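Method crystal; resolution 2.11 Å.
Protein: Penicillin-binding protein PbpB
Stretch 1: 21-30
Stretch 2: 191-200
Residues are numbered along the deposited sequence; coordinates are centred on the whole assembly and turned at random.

Stretch 1, residues 21-30: IVDRNNDRLA
Stretch 2 191-200: STVVLTLDND

Residues 21-30 and 191-200 of PbpB, far apart in one chain, bury 708 Å² between them, with Asn 199, Arg 24 and Val 22 covering the most. The strands 21-22 and 192-195 run parallel: Ile 21 lies beside Val 193 (CA-CA 4.9 Å) and Val 22 beside Val 194 (CA-CA 5.1 Å), in extended conformation (Val 22 phi/psi -128/163, Val 194 -98/118). Val 22 bonds to the residues flanking its partner, as parallel pairing requires: Val 22 N donates to Val 193 O (3.0 Å) and Leu 195 N to Val 22 O (2.9 Å), both nearly linear. On one face Val 22 (m) meets Val 194 (t), CG2 to CG2 at 3.9 Å. On the face of Ile 21 (m, t) and Val 193 (t), Ile 21 CG2 touches Leu 195 CD1 at 3.7 Å; Leu 29 CD1 approaches that same Leu 195 CD1, also at 3.7 Å, closing an apolar cluster.

Beyond the strand, Asp 23 to Asn 26 form a type I turn, with Asn 26 N donating to Asp 23 O (2.9 Å). Arg 24 (chi1 p, chi2 t, chi3 m; phi/psi -60/-22) binds the second stretch twice: its N donates to Leu 197 O (2.9 Å, 177°), and its NH1 reaches Thr 196 O (2.9 Å), which lies at the guanidinium edge, near its plane.

Asn 199 (m, chi2 -3°), in the first turn of a helix that Asp 198 N-caps, points its CA-CB bond toward the first stretch. Its backbone N donates to Asp 23 OD2 (2.9 Å), and its ND2 to Asp 27 OD2 (2.7 Å), so two carboxylates receive one residue. Asp 23 (p) uses its other oxygen at home: OD1 accepts from Asn 25 N (2.9 Å) and Asp 27 N (2.8 Å), tying the turn to the helix start. Leu 29 CD2 packs 3.5 Å from Asn 199 OD1.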

ATOM      1  N   ILE A  21      -1.424 -18.457  15.587  1.00 37.68           N
ATOM      2  CA  ILE A  21      -1.364 -17.603  14.407  1.00 32.83           C
ATOM      3  C   ILE A  21       0.036 -17.770  13.830  1.00 31.79           C
ATOM      4  O   ILE A  21       1.025 -17.497  14.519  1.00 32.49           O
ATOM      5  CB  ILE A  21      -1.649 -16.123  14.740  1.00 32.30           C
ATOM      6  CG1 ILE A  21      -3.040 -15.948  15.366  1.00 33.29           C
ATOM      7  CG2 ILE A  21      -1.483 -15.251  13.477  1.00 29.85           C
ATOM      8  CD1 ILE A  21      -3.352 -14.526  15.854  1.00 30.47           C
ATOM      9  N   VAL A  22       0.122 -18.237  12.580  1.00 31.51           N
ATOM     10  CA  VAL A  22       1.401 -18.523  11.942  1.00 33.75           C
ATOM     11  C   VAL A  22       1.443 -17.810  10.595  1.00 31.51           C
ATOM     12  O   VAL A  22       0.418 -17.391  10.060  1.00 31.84           O
ATOM     13  CB  VAL A  22       1.640 -20.049  11.761  1.00 35.15           C
ATOM     14  CG1 VAL A  22       1.418 -20.792  13.072  1.00 31.81           C
ATOM     15  CG2 VAL A  22       0.727 -20.620  10.673  1.00 32.61           C
ATOM     16  N   ASP A  23       2.649 -17.678  10.042  1.00 31.59           N
ATOM     17  CA  ASP A  23       2.804 -17.050   8.738  1.00 30.07           C
ATOM     18  C   ASP A  23       2.613 -18.108   7.645  1.00 32.26           C
ATOM     19  O   ASP A  23       2.318 -19.270   7.929  1.00 32.90           O
ATOM     20  CB  ASP A  23       4.146 -16.310   8.649  1.00 30.51           C
ATOM     21  CG  ASP A  23       5.346 -17.227   8.280  1.00 38.11           C
ATOM     22  OD1 ASP A  23       5.245 -18.468   8.342  1.00 33.48           O
ATOM     23  OD2 ASP A  23       6.422 -16.671   7.939  1.00 34.58           O
ATOM     24  N   ARG A  24       2.771 -17.704   6.375  1.00 29.28           N
ATOM     25  CA  ARG A  24       2.467 -18.597   5.261  1.00 31.31           C
ATOM     26  C   ARG A  24       3.319 -19.866   5.274  1.00 35.78           C
ATOM     27  O   ARG A  24       2.918 -20.884   4.698  1.00 33.76           O
ATOM     28  CB  ARG A  24       2.631 -17.853   3.929  1.00 32.32           C
ATOM     29  CG  ARG A  24       4.073 -17.559   3.503  1.00 34.65           C
ATOM     30  CD  ARG A  24       4.129 -16.649   2.249  1.00 32.27           C
ATOM     31  NE  ARG A  24       3.529 -17.261   1.052  1.00 32.17           N
ATOM     32  CZ  ARG A  24       2.395 -16.876   0.473  1.00 37.93           C
ATOM     33  NH1 ARG A  24       1.692 -15.864   0.954  1.00 29.41           N
ATOM     34  NH2 ARG A  24       1.961 -17.506  -0.609  1.00 39.41           N
ATOM     35  N   ASN A  25       4.473 -19.834   5.933  1.00 36.19           N
ATOM     36  CA  ASN A  25       5.355 -20.986   6.030  1.00 38.73           C
ATOM     37  C   ASN A  25       5.292 -21.652   7.396  1.00 37.09           C
ATOM     38  O   ASN A  25       6.204 -22.397   7.755  1.00 37.72           O
ATOM     39  CB  ASN A  25       6.784 -20.564   5.698  1.00 36.31           C
ATOM     40  CG  ASN A  25       6.883 -19.884   4.346  1.00 39.08           C
ATOM     41  OD1 ASN A  25       6.359 -20.389   3.350  1.00 41.96           O
ATOM     42  ND2 ASN A  25       7.557 -18.742   4.301  1.00 41.60           N
ATOM     43  N   ASN A  26       4.237 -21.378   8.163  1.00 36.87           N
ATOM     44  CA  ASN A  26       3.985 -21.953   9.481  1.00 40.39           C
ATOM     45  C   ASN A  26       4.976 -21.498  10.542  1.00 38.34           C
ATOM     46  O   ASN A  26       5.050 -22.097  11.608  1.00 40.26           O
ATOM     47  CB  ASN A  26       3.936 -23.484   9.422  1.00 42.50           C
ATOM     48  CG  ASN A  26       2.551 -23.987   9.134  1.00 53.96           C
ATOM     49  OD1 ASN A  26       2.088 -23.959   7.990  1.00 49.34           O
ATOM     50  ND2 ASN A  26       1.857 -24.427  10.180  1.00 63.23           N
ATOM     51  N   ASP A  27       5.718 -20.430  10.298  1.00 35.19           N
ATOM     52  CA  ASP A  27       6.504 -19.821  11.364  1.00 34.65           C
ATOM     53  C   ASP A  27       5.574 -19.131  12.354  1.00 36.04           C
ATOM     54  O   ASP A  27       4.741 -18.307  11.966  1.00 37.12           O
ATOM     55  CB  ASP A  27       7.498 -18.824  10.778  1.00 40.32           C
ATOM     56  CG  ASP A  27       8.517 -18.364  11.785  1.00 46.97           C
ATOM     57  OD1 ASP A  27       9.060 -19.224  12.512  1.00 54.73           O
ATOM     58  OD2 ASP A  27       8.759 -17.135  11.870  1.00 50.61           O
ATOM     59  N   ARG A  28       5.703 -19.470  13.635  1.00 38.85           N
ATOM     60  CA  ARG A  28       4.711 -19.035  14.611  1.00 39.11           C
ATOM     61  C   ARG A  28       4.846 -17.549  14.911  1.00 39.86           C
ATOM     62  O   ARG A  28       5.948 -17.040  15.124  1.00 37.15           O
ATOM     63  CB  ARG A  28       4.843 -19.848  15.896  1.00 42.30           C
ATOM     64  CG  ARG A  28       4.492 -21.328  15.715  1.00 42.72           C
ATOM     65  CD  ARG A  28       4.683 -22.106  17.012  1.00 48.04           C
ATOM     66  NE  ARG A  28       6.065 -22.048  17.487  1.00 45.68           N
ATOM     67  CZ  ARG A  28       6.478 -22.551  18.647  1.00 53.35           C
ATOM     68  NH1 ARG A  28       5.610 -23.146  19.467  1.00 44.04           N
ATOM     69  NH2 ARG A  28       7.759 -22.456  18.989  1.00 53.38           N
ATOM     70  N   LEU A  29       3.712 -16.854  14.917  1.00 38.18           N
ATOM     71  CA  LEU A  29       3.606 -15.492  15.424  1.00 33.39           C
ATOM     72  C   LEU A  29       2.990 -15.442  16.813  1.00 35.01           C
ATOM     73  O   LEU A  29       3.411 -14.640  17.648  1.00 31.22           O
ATOM     74  CB  LEU A  29       2.774 -14.637  14.457  1.00 36.43           C
ATOM     75  CG  LEU A  29       3.457 -14.378  13.111  1.00 31.12           C
ATOM     76  CD1 LEU A  29       2.454 -13.950  12.028  1.00 31.71           C
ATOM     77  CD2 LEU A  29       4.571 -13.337  13.275  1.00 30.50           C
ATOM     78  N   ALA A  30       2.001 -16.287  17.084  1.00 33.67           N
ATOM     79  CA  ALA A  30       1.389 -16.309  18.399  1.00 31.88           C
ATOM     80  C   ALA A  30       0.967 -17.741  18.684  1.00 35.38           C
ATOM     81  O   ALA A  30       0.372 -18.390  17.823  1.00 32.61           O
ATOM     82  CB  ALA A  30       0.188 -15.357  18.476  1.00 33.89           C
ATOM     83  N   SER A 191      -8.889 -23.316  16.150  1.00 36.24           N
ATOM     84  CA  SER A 191      -8.168 -23.611  14.922  1.00 39.30           C
ATOM     85  C   SER A 191      -6.972 -22.679  14.775  1.00 40.71           C
ATOM     86  O   SER A 191      -6.899 -21.615  15.402  1.00 36.78           O
ATOM     87  CB  SER A 191      -9.095 -23.478  13.714  1.00 44.57           C
ATOM     88  OG  SER A 191     -10.153 -24.411  13.797  1.00 48.70           O
ATOM     89  N   THR A 192      -6.020 -23.094  13.944  1.00 35.32           N
ATOM     90  CA  THR A 192      -4.839 -22.290  13.669  1.00 39.39           C
ATOM     91  C   THR A 192      -5.061 -21.437  12.424  1.00 39.42           C
ATOM     92  O   THR A 192      -5.589 -21.916  11.421  1.00 33.08           O
ATOM     93  CB  THR A 192      -3.613 -23.189  13.496  1.00 40.97           C
ATOM     94  OG1 THR A 192      -3.168 -23.612  14.791  1.00 45.27           O
ATOM     95  CG2 THR A 192      -2.470 -22.437  12.806  1.00 39.24           C
ATOM     96  N   VAL A 193      -4.670 -20.165  12.507  1.00 36.89           N
ATOM     97  CA  VAL A 193      -4.879 -19.184  11.445  1.00 31.04           C
ATOM     98  C   VAL A 193      -3.557 -18.983  10.700  1.00 34.03           C
ATOM     99  O   VAL A 193      -2.564 -18.542  11.288  1.00 31.98           O
ATOM    100  CB  VAL A 193      -5.414 -17.857  12.018  1.00 36.17           C
ATOM    101  CG1 VAL A 193      -5.341 -16.743  10.983  1.00 35.01           C
ATOM    102  CG2 VAL A 193      -6.863 -18.023  12.521  1.00 28.55           C
ATOM    103  N   VAL A 194      -3.542 -19.305   9.407  1.00 36.66           N
ATOM    104  CA  VAL A 194      -2.356 -19.179   8.558  1.00 29.52           C
ATOM    105  C   VAL A 194      -2.458 -17.872   7.773  1.00 33.53           C
ATOM    106  O   VAL A 194      -3.383 -17.694   6.976  1.00 31.19           O
ATOM    107  CB  VAL A 194      -2.225 -20.372   7.594  1.00 37.20           C
ATOM    108  CG1 VAL A 194      -0.955 -20.242   6.751  1.00 31.27           C
ATOM    109  CG2 VAL A 194      -2.269 -21.726   8.356  1.00 37.04           C
ATOM    110  N   LEU A 195      -1.514 -16.954   7.992  1.00 31.07           N
ATOM    111  CA  LEU A 195      -1.525 -15.671   7.299  1.00 30.73           C
ATOM    112  C   LEU A 195      -0.789 -15.763   5.962  1.00 32.72           C
ATOM    113  O   LEU A 195       0.026 -16.659   5.732  1.00 28.78           O
ATOM    114  CB  LEU A 195      -0.883 -14.581   8.161  1.00 26.99           C
ATOM    115  CG  LEU A 195      -1.500 -14.432   9.560  1.00 33.00           C
ATOM    116  CD1 LEU A 195      -0.809 -13.354  10.365  1.00 29.16           C
ATOM    117  CD2 LEU A 195      -2.997 -14.128   9.441  1.00 28.58           C
ATOM    118  N   THR A 196      -1.075 -14.802   5.080  1.00 28.96           N
ATOM    119  CA  THR A 196      -0.285 -14.648   3.862  1.00 28.24           C
ATOM    120  C   THR A 196       1.096 -14.053   4.125  1.00 33.04           C
ATOM    121  O   THR A 196       1.944 -14.093   3.224  1.00 27.61           O
ATOM    122  CB  THR A 196      -1.037 -13.768   2.857  1.00 31.54           C
ATOM    123  OG1 THR A 196      -1.327 -12.497   3.459  1.00 31.52           O
ATOM    124  CG2 THR A 196      -2.347 -14.423   2.435  1.00 25.90           C
ATOM    125  N   LEU A 197       1.319 -13.473   5.314  1.00 31.06           N
ATOM    126  CA  LEU A 197       2.598 -12.855   5.644  1.00 28.96           C
ATOM    127  C   LEU A 197       3.754 -13.834   5.488  1.00 32.73           C
ATOM    128  O   LEU A 197       3.631 -15.029   5.773  1.00 34.53           O
ATOM    129  CB  LEU A 197       2.609 -12.326   7.089  1.00 25.65           C
ATOM    130  CG  LEU A 197       1.649 -11.195   7.478  1.00 29.07           C
ATOM    131  CD1 LEU A 197       1.869 -10.779   8.947  1.00 27.11           C
ATOM    132  CD2 LEU A 197       1.779  -9.973   6.539  1.00 24.52           C
ATOM    133  N   ASP A 198       4.884 -13.306   5.047  1.00 27.69           N
ATOM    134  CA  ASP A 198       6.164 -13.993   5.086  1.00 31.86           C
ATOM    135  C   ASP A 198       6.989 -13.292   6.156  1.00 31.56           C
ATOM    136  O   ASP A 198       7.375 -12.133   5.981  1.00 31.52           O
ATOM    137  CB  ASP A 198       6.831 -13.948   3.712  1.00 30.30           C
ATOM    138  CG  ASP A 198       8.185 -14.637   3.683  1.00 37.48           C
ATOM    139  OD1 ASP A 198       8.985 -14.446   4.612  1.00 36.41           O
ATOM    140  OD2 ASP A 198       8.448 -15.360   2.708  1.00 36.99           O
ATOM    141  N   ASN A 199       7.275 -14.006   7.251  1.00 35.32           N
ATOM    142  CA  ASN A 199       7.918 -13.384   8.405  1.00 31.69           C
ATOM    143  C   ASN A 199       9.277 -12.802   8.058  1.00 33.77           C
ATOM    144  O   ASN A 199       9.663 -11.782   8.629  1.00 30.79           O
ATOM    145  CB  ASN A 199       8.041 -14.386   9.552  1.00 32.10           C
ATOM    146  CG  ASN A 199       6.731 -14.543  10.327  1.00 40.97           C
ATOM    147  OD1 ASN A 199       5.740 -13.863  10.036  1.00 36.07           O
ATOM    148  ND2 ASN A 199       6.722 -15.434  11.311  1.00 34.77           N
ATOM    149  N   ASP A 200      10.010 -13.413   7.122  1.00 32.25           N
ATOM    150  CA  ASP A 200      11.296 -12.857   6.717  1.00 34.38           C
ATOM    151  C   ASP A 200      11.108 -11.523   6.005  1.00 31.58           C
ATOM    152  O   ASP A 200      11.796 -10.542   6.302  1.00 30.93           O
ATOM    153  CB  ASP A 200      12.045 -13.836   5.809  1.00 38.71           C
ATOM    154  CG  ASP A 200      12.304 -15.184   6.474  1.00 48.41           C
ATOM    155  OD1 ASP A 200      12.475 -15.229   7.718  1.00 40.22           O
ATOM    156  OD2 ASP A 200      12.350 -16.194   5.742  1.00 55.18           O
TER